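Local coordinates for protein glycerol dehydratase (Clostridium butyricum, PDB 1R9D) that probably acts as a glycyl-radical lyase that dehydrates glycerol without the help of vitamin B12, at residues Trp268-His271 / Ala272-Ile276. Sequence-based numbering, arbitrary orientation.
Sequences WFIH and AIINI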
loop_
_atom_site.group_PDB
_atom_site.type_symbol
_atom_site.label_atom_id
_atom_site.label_comp_id
_atom_site.label_asym_id
_atom_site.label_seq_id
_atom_site.Cartn_x
_atom_site.Cartn_y
_atom_site.Cartn_z
ATOM N N TRP A 268 27.286 4.032 19.936
ATOM C CA TRP A 268 26.671 2.776 20.336
ATOM C C TRP A 268 25.150 2.844 20.430
ATOM O O TRP A 268 24.474 1.888 20.062
ATOM C CB TRP A 268 27.255 2.262 21.661
ATOM C CG TRP A 268 26.655 0.947 22.043
ATOM C CD1 TRP A 268 25.799 0.703 23.082
ATOM C CD2 TRP A 268 26.764 -0.282 21.316
ATOM N NE1 TRP A 268 25.363 -0.598 23.039
ATOM C CE2 TRP A 268 25.940 -1.226 21.965
ATOM C CE3 TRP A 268 27.477 -0.676 20.172
ATOM C CZ2 TRP A 268 25.804 -2.545 21.509
ATOM C CZ3 TRP A 268 27.341 -1.988 19.719
ATOM C CH2 TRP A 268 26.510 -2.905 20.387
ATOM N N PHE A 269 24.601 3.954 20.918
ATOM C CA PHE A 269 23.146 4.057 21.007
ATOM C C PHE A 269 22.531 4.040 19.608
ATOM O O PHE A 269 21.498 3.418 19.387
ATOM C CB PHE A 269 22.717 5.329 21.750
ATOM C CG PHE A 269 22.723 5.185 23.250
ATOM C CD1 PHE A 269 22.057 4.125 23.863
ATOM C CD2 PHE A 269 23.385 6.113 24.047
ATOM C CE1 PHE A 269 22.050 3.988 25.255
ATOM C CE2 PHE A 269 23.384 5.986 25.439
ATOM C CZ PHE A 269 22.716 4.922 26.042
ATOM N N ILE A 270 23.161 4.730 18.664
ATOM C CA ILE A 270 22.651 4.732 17.294
ATOM C C ILE A 270 22.643 3.288 16.787
ATOM O O ILE A 270 21.623 2.779 16.313
ATOM C CB ILE A 270 23.551 5.565 16.353
ATOM C CG1 ILE A 270 23.494 7.041 16.736
ATOM C CG2 ILE A 270 23.108 5.374 14.910
ATOM C CD1 ILE A 270 24.551 7.881 16.054
ATOM N N HIS A 271 23.793 2.632 16.901
ATOM C CA HIS A 271 23.949 1.252 16.447
ATOM C C HIS A 271 22.982 0.306 17.151
ATOM O O HIS A 271 22.316 -0.512 16.516
ATOM C CB HIS A 271 25.390 0.786 16.685
ATOM C CG HIS A 271 25.740 -0.483 15.972
ATOM N ND1 HIS A 271 26.099 -0.515 14.640
ATOM C CD2 HIS A 271 25.768 -1.768 16.400
ATOM C CE1 HIS A 271 26.334 -1.764 14.280
ATOM N NE2 HIS A 271 26.141 -2.545 15.330
ATOM N N ALA A 272 22.892 0.422 18.470
ATOM C CA ALA A 272 22.010 -0.445 19.240
ATOM C C ALA A 272 20.535 -0.323 18.864
ATOM O O ALA A 272 19.864 -1.328 18.648
ATOM C CB ALA A 272 22.191 -0.173 20.742
ATOM N N ILE A 273 20.029 0.903 18.779
ATOM C CA ILE A 273 18.624 1.107 18.456
ATOM C C ILE A 273 18.260 0.582 17.066
ATOM O O ILE A 273 17.142 0.126 16.848
ATOM C CB ILE A 273 18.238 2.596 18.614
ATOM C CG1 ILE A 273 18.501 3.031 20.064
ATOM C CG2 ILE A 273 16.767 2.796 18.272
ATOM C CD1 ILE A 273 18.369 4.512 20.312
ATOM N N ILE A 274 19.200 0.628 16.127
ATOM C CA ILE A 274 18.924 0.098 14.795
ATOM C C ILE A 274 18.566 -1.380 14.946
ATOM O O ILE A 274 17.630 -1.879 14.312
ATOM C CB ILE A 274 20.155 0.221 13.867
ATOM C CG1 ILE A 274 20.380 1.686 13.490
ATOM C CG2 ILE A 274 19.953 -0.627 12.619
ATOM C CD1 ILE A 274 21.613 1.934 12.646
ATOM N N ASN A 275 19.315 -2.062 15.811
ATOM C CA ASN A 275 19.140 -3.484 16.088
ATOM C C ASN A 275 17.899 -3.826 16.916
ATOM O O ASN A 275 17.604 -5.002 17.152
ATOM C CB ASN A 275 20.400 -4.023 16.778
ATOM C CG ASN A 275 21.544 -4.259 15.802
ATOM O OD1 ASN A 275 21.637 -5.323 15.196
ATOM N ND2 ASN A 275 22.406 -3.262 15.636
ATOM N N ILE A 276 17.183 -2.801 17.371
ATOM C CA ILE A 276 15.956 -3.009 18.134
ATOM C C ILE A 276 14.780 -2.854 17.164
ATOM O O ILE A 276 13.790 -3.573 17.244
ATOM C CB ILE A 276 15.825 -1.987 19.288
ATOM C CG1 ILE A 276 16.966 -2.194 20.286
ATOM C CG2 ILE A 276 14.473 -2.152 19.982
ATOM C CD1 ILE A 276 16.942 -1.239 21.472
#
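The carbonyl oxygen of His271 is gripped twice by Asn275, four residues on. The firmer hold is the side-chain amide: Asn275 ND2 sits 2.9 Å from His271 O, the N-H pointing fairly straight at it. The oxygen lies nearly in the plane of that amide, yet the amide nitrogen comes in from above the carbonyl plane. Asn275 N adds only a weak bond to His271 O, at 3.5 Å, so the side chain reinforces a stretched helical link. With chi1 at -78°, the Asn275 amide folds back beside its own backbone N and reaches the preceding turn. There Asn275 ND2 also lies over one face of the His271 imidazole, 3.8 Å from His271 CD2, ring and amide planes turned 46° apart. Hydrogen bonds to Tyr169 OH at ND1 and to Gln340 OE1 at NE2 fix the imidazole.

One turn earlier, Ala272 N donates to Trp268 O at 2.7 Å, and Ile273 N and Ile274 N continue the pattern to Phe269 O and Ile270 O. Trp268 CG stands anti to its main-chain nitrogen (chi1 -178°), which swings the indole forward along the helix. Ala272 CB then rests on one indole face in a CH-pi contact, 4.2 Å from the centroid of the five-membered ring and displaced toward its rim, while Trp268 NE1 bonds to Gly74 O.

Ile273 faces helix 197-230, and Ile270 meets helix 169-190. The i to i+4 backbone bonds, with an asparagine amide doubling the last, mark the buried C-terminal turns of helix 260-277 within the helical surround of the pyruvate formate-lyase-like fold.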